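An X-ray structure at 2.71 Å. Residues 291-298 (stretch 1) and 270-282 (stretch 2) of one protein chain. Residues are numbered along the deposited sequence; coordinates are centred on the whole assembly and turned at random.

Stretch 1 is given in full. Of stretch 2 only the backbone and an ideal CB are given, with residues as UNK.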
# COMPACT_ATOMS: atom_id res chain seq x y z
N ARG A 291 7.14 -0.52 -4.76
CA ARG A 291 7.91 -0.15 -3.59
C ARG A 291 9.14 -1.03 -3.46
O ARG A 291 10.23 -0.52 -3.24
CB ARG A 291 7.08 -0.30 -2.32
CG ARG A 291 5.82 0.53 -2.27
CD ARG A 291 6.10 2.02 -2.35
NE ARG A 291 4.88 2.76 -2.05
CZ ARG A 291 4.76 4.08 -2.21
NH1 ARG A 291 5.78 4.79 -2.67
NH2 ARG A 291 3.61 4.67 -1.90
N ASN A 292 8.99 -2.34 -3.58
CA ASN A 292 10.16 -3.21 -3.45
C ASN A 292 11.16 -3.02 -4.57
O ASN A 292 12.35 -3.27 -4.40
CB ASN A 292 9.76 -4.68 -3.37
CG ASN A 292 9.29 -5.07 -1.97
OD1 ASN A 292 8.14 -4.86 -1.62
ND2 ASN A 292 10.20 -5.63 -1.16
N LEU A 293 10.69 -2.58 -5.73
CA LEU A 293 11.61 -2.35 -6.81
C LEU A 293 12.56 -1.25 -6.38
O LEU A 293 13.76 -1.32 -6.63
CB LEU A 293 10.88 -1.95 -8.09
CG LEU A 293 11.79 -1.63 -9.28
CD1 LEU A 293 12.60 -2.86 -9.68
CD2 LEU A 293 10.94 -1.18 -10.46
N GLN A 294 12.03 -0.21 -5.74
CA GLN A 294 12.88 0.90 -5.29
C GLN A 294 13.91 0.37 -4.28
O GLN A 294 15.10 0.69 -4.37
CB GLN A 294 12.05 2.01 -4.65
CG GLN A 294 10.93 2.51 -5.56
CD GLN A 294 11.41 2.79 -6.98
OE1 GLN A 294 12.32 3.60 -7.18
NE2 GLN A 294 10.80 2.12 -7.96
N VAL A 295 13.45 -0.43 -3.33
CA VAL A 295 14.33 -1.01 -2.33
C VAL A 295 15.38 -1.88 -3.01
O VAL A 295 16.55 -1.89 -2.62
CB VAL A 295 13.52 -1.88 -1.34
CG1 VAL A 295 14.44 -2.51 -0.31
CG2 VAL A 295 12.47 -1.03 -0.65
N PHE A 296 14.96 -2.61 -4.03
CA PHE A 296 15.88 -3.47 -4.75
C PHE A 296 17.00 -2.65 -5.36
O PHE A 296 18.17 -3.02 -5.26
CB PHE A 296 15.12 -4.20 -5.85
CG PHE A 296 15.95 -5.19 -6.60
CD1 PHE A 296 16.47 -6.30 -5.96
CD2 PHE A 296 16.19 -5.02 -7.95
CE1 PHE A 296 17.21 -7.23 -6.66
CE2 PHE A 296 16.94 -5.95 -8.65
CZ PHE A 296 17.45 -7.06 -8.01
N LYS A 297 16.65 -1.54 -5.99
CA LYS A 297 17.63 -0.66 -6.61
C LYS A 297 18.52 -0.06 -5.51
O LYS A 297 19.33 0.83 -5.77
CB LYS A 297 16.93 0.45 -7.40
CG LYS A 297 16.15 -0.06 -8.60
CD LYS A 297 15.01 0.87 -9.01
CE LYS A 297 15.50 2.18 -9.58
NZ LYS A 297 14.37 3.01 -10.08
N SER A 298 18.36 -0.58 -4.29
CA SER A 298 19.11 -0.14 -3.12
C SER A 298 19.19 1.37 -3.06
O SER A 298 18.20 1.98 -2.60
CB SER A 298 20.53 -0.73 -3.12
OG SER A 298 20.51 -2.14 -2.98
N UNK A 270 11.18 -14.03 -5.67
CA UNK A 270 11.15 -12.57 -5.65
C UNK A 270 12.37 -11.91 -6.28
O UNK A 270 12.25 -11.02 -7.12
CB UNK A 270 11.01 -12.09 -4.21
N UNK A 271 13.55 -12.35 -5.86
CA UNK A 271 14.80 -11.81 -6.37
C UNK A 271 14.72 -11.70 -7.90
O UNK A 271 14.91 -10.62 -8.47
CB UNK A 271 15.98 -12.69 -5.95
N UNK A 272 14.42 -12.81 -8.55
CA UNK A 272 14.32 -12.81 -10.00
C UNK A 272 13.27 -11.81 -10.48
O UNK A 272 13.55 -11.02 -11.39
CB UNK A 272 13.98 -14.21 -10.51
N UNK A 273 12.09 -11.84 -9.87
CA UNK A 273 11.00 -10.94 -10.26
C UNK A 273 11.47 -9.49 -10.22
O UNK A 273 11.30 -8.74 -11.18
CB UNK A 273 9.79 -11.13 -9.34
N UNK A 274 12.06 -9.11 -9.09
CA UNK A 274 12.56 -7.77 -8.90
C UNK A 274 13.49 -7.39 -10.04
O UNK A 274 13.41 -6.30 -10.61
CB UNK A 274 13.28 -7.65 -7.55
N UNK A 275 14.39 -8.31 -10.38
CA UNK A 275 15.33 -8.07 -11.45
C UNK A 275 14.54 -7.79 -12.73
O UNK A 275 14.83 -6.86 -13.47
CB UNK A 275 16.28 -9.26 -11.63
N UNK A 276 13.51 -8.59 -12.96
CA UNK A 276 12.69 -8.42 -14.15
C UNK A 276 11.97 -7.09 -14.15
O UNK A 276 11.83 -6.47 -15.20
CB UNK A 276 11.68 -9.56 -14.26
N UNK A 277 11.51 -6.65 -12.98
CA UNK A 277 10.79 -5.39 -12.87
C UNK A 277 11.71 -4.25 -13.26
O UNK A 277 11.32 -3.35 -14.02
CB UNK A 277 10.25 -5.19 -11.45
N UNK A 278 12.93 -4.28 -12.76
CA UNK A 278 13.89 -3.23 -13.07
C UNK A 278 14.14 -3.14 -14.56
O UNK A 278 14.25 -2.06 -15.12
CB UNK A 278 15.21 -3.47 -12.33
N UNK A 279 14.22 -4.30 -15.21
CA UNK A 279 14.47 -4.34 -16.63
C UNK A 279 13.53 -3.43 -17.41
O UNK A 279 13.98 -2.46 -18.01
CB UNK A 279 14.35 -5.78 -17.14
N UNK A 280 12.24 -3.76 -17.42
CA UNK A 280 11.24 -2.95 -18.12
C UNK A 280 11.25 -1.50 -17.68
O UNK A 280 11.04 -0.60 -18.48
CB UNK A 280 9.84 -3.54 -17.90
N UNK A 281 11.47 -1.28 -16.39
CA UNK A 281 11.51 0.08 -15.89
C UNK A 281 12.54 0.87 -16.69
O UNK A 281 12.33 2.03 -17.02
CB UNK A 281 11.84 0.11 -14.40
N UNK A 282 13.66 0.22 -17.01
CA UNK A 282 14.70 0.86 -17.78
C UNK A 282 14.27 1.02 -19.22
O UNK A 282 14.58 2.02 -19.85
CB UNK A 282 16.00 0.06 -17.70

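Stretch 2 is helical throughout and crosses the 291-296 helix almost at right angles, 91° between their directions, with the axes 9.6 Å apart at closest approach. Helical periodicity brings every third or fourth residue round to the same side, so positions 274, 277, 278 and 281 lie toward or beside stretch 1.

At position 270 the ideal CB has nothing of stretch 1 within 5.5 Å, so the view sets few limits; it is Leu 270, whose tip only leans nearer. Positions 271 and 272 point away and would accept almost any helix-compatible residue, polar ones included; they are Glu 271 and Lys 272. Position 273, out of reach, is Leu 273.

Position 274 is closely constrained. Its CA-to-CB bond points toward stretch 1, the ideal CB lies 3.8 Å from CG of Phe 296, and the CA atoms of 274 and Leu 293 are 5.9 Å apart. A nonpolar side chain of moderate size, such as leucine, isoleucine or methionine, would suit this place beside an aromatic face. The residue is Leu 274. Its CB sits 3.8 Å from the centroid of the Phe 296 ring, 11° off the normal, a CH-pi contact, while its CD2 packs 3.7 Å from Phe 296 CB and 3.4 Å from Asn 292 O.

Position 275 points away, yet its ideal CB is 4.4 Å from CZ of Phe 296; a small residue fits easily, and Ser 275 is found. Position 276 faces away and is Ala 276.

At 277 the bond points toward stretch 1 and the ideal CB is already 3.8 Å from CD1 of Leu 293. Alanine would make contact without reaching further, and Ala 277 does so, its CB 3.7 Å from Leu 293 CD1.

Position 278 is directed sideways, near Leu 293, Phe 296 and Lys 297. A long chain with an apolar stem would suit, whether arginine, lysine, glutamine or methionine. Lys 278 runs fully extended, all four chi angles t, its CB 3.8 Å from Leu 293 CD1. Positions 279, pointing away, and 280, out of reach, are Trp 279 and Ile 280.

Position 281 points toward stretch 1, its ideal CB 4.2 Å from CD2 of Leu 293, and the amine of Lys 297 extends to this side. An acidic residue is favoured, though an amide could also accept a hydrogen bond. Glu 281 forms a salt bridge, with Lys 297 NZ 3.1 Å from Glu 281 OE2; a weak hydrogen bond joins Lys 297 NZ to Glu 281 OE1 at 3.2 Å. With 274, 277 and 278, it surrounds the Leu 293 knob.

Position 282, sideways and unconfined, is Glu 282.

Stretch 2 270-282: LEKLLSAAKWIEE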
# COMPACT_ATOMS: atom_id res chain seq x y z
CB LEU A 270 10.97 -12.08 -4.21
CG LEU A 270 10.69 -10.59 -4.02
CD1 LEU A 270 9.50 -10.16 -4.87
CD2 LEU A 270 10.42 -10.33 -2.55
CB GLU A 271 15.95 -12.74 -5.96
CG GLU A 271 17.35 -12.20 -6.27
CD GLU A 271 17.90 -12.70 -7.61
OE1 GLU A 271 18.99 -12.23 -8.03
OE2 GLU A 271 17.25 -13.58 -8.23
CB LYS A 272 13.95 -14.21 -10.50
CG LYS A 272 15.01 -15.28 -10.19
CD LYS A 272 14.69 -16.61 -10.89
CE LYS A 272 15.76 -17.67 -10.60
NZ LYS A 272 15.55 -18.92 -11.40
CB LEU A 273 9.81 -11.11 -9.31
CG LEU A 273 8.54 -10.36 -9.68
CD1 LEU A 273 8.01 -10.90 -10.99
CD2 LEU A 273 7.50 -10.52 -8.60
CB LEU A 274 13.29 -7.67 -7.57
CG LEU A 274 12.37 -7.57 -6.36
CD1 LEU A 274 13.06 -8.12 -5.14
CD2 LEU A 274 11.97 -6.12 -6.15
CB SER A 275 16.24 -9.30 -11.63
OG SER A 275 17.25 -9.05 -12.59
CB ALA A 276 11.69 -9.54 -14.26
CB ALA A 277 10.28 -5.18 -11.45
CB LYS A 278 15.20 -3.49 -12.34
CG LYS A 278 16.23 -2.39 -12.51
CD LYS A 278 17.52 -2.72 -11.78
CE LYS A 278 18.59 -1.67 -12.04
NZ LYS A 278 19.88 -1.99 -11.37
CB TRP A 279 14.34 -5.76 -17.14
CG TRP A 279 15.05 -5.98 -18.43
CD1 TRP A 279 16.39 -6.17 -18.59
CD2 TRP A 279 14.48 -5.98 -19.73
NE1 TRP A 279 16.68 -6.29 -19.92
CE2 TRP A 279 15.53 -6.17 -20.65
CE3 TRP A 279 13.17 -5.82 -20.22
CZ2 TRP A 279 15.32 -6.22 -22.04
CZ3 TRP A 279 12.97 -5.87 -21.60
CH2 TRP A 279 14.03 -6.07 -22.49
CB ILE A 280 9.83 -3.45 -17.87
CG1 ILE A 280 9.85 -4.35 -16.66
CG2 ILE A 280 9.27 -4.10 -19.12
CD1 ILE A 280 8.63 -4.24 -15.81
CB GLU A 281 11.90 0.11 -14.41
CG GLU A 281 11.36 1.32 -13.68
CD GLU A 281 12.15 1.66 -12.45
OE1 GLU A 281 11.61 2.40 -11.59
OE2 GLU A 281 13.32 1.21 -12.34
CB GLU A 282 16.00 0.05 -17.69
CG GLU A 282 16.67 0.15 -16.33
CD GLU A 282 17.75 -0.90 -16.09
OE1 GLU A 282 18.39 -0.85 -15.02
OE2 GLU A 282 17.95 -1.77 -16.97
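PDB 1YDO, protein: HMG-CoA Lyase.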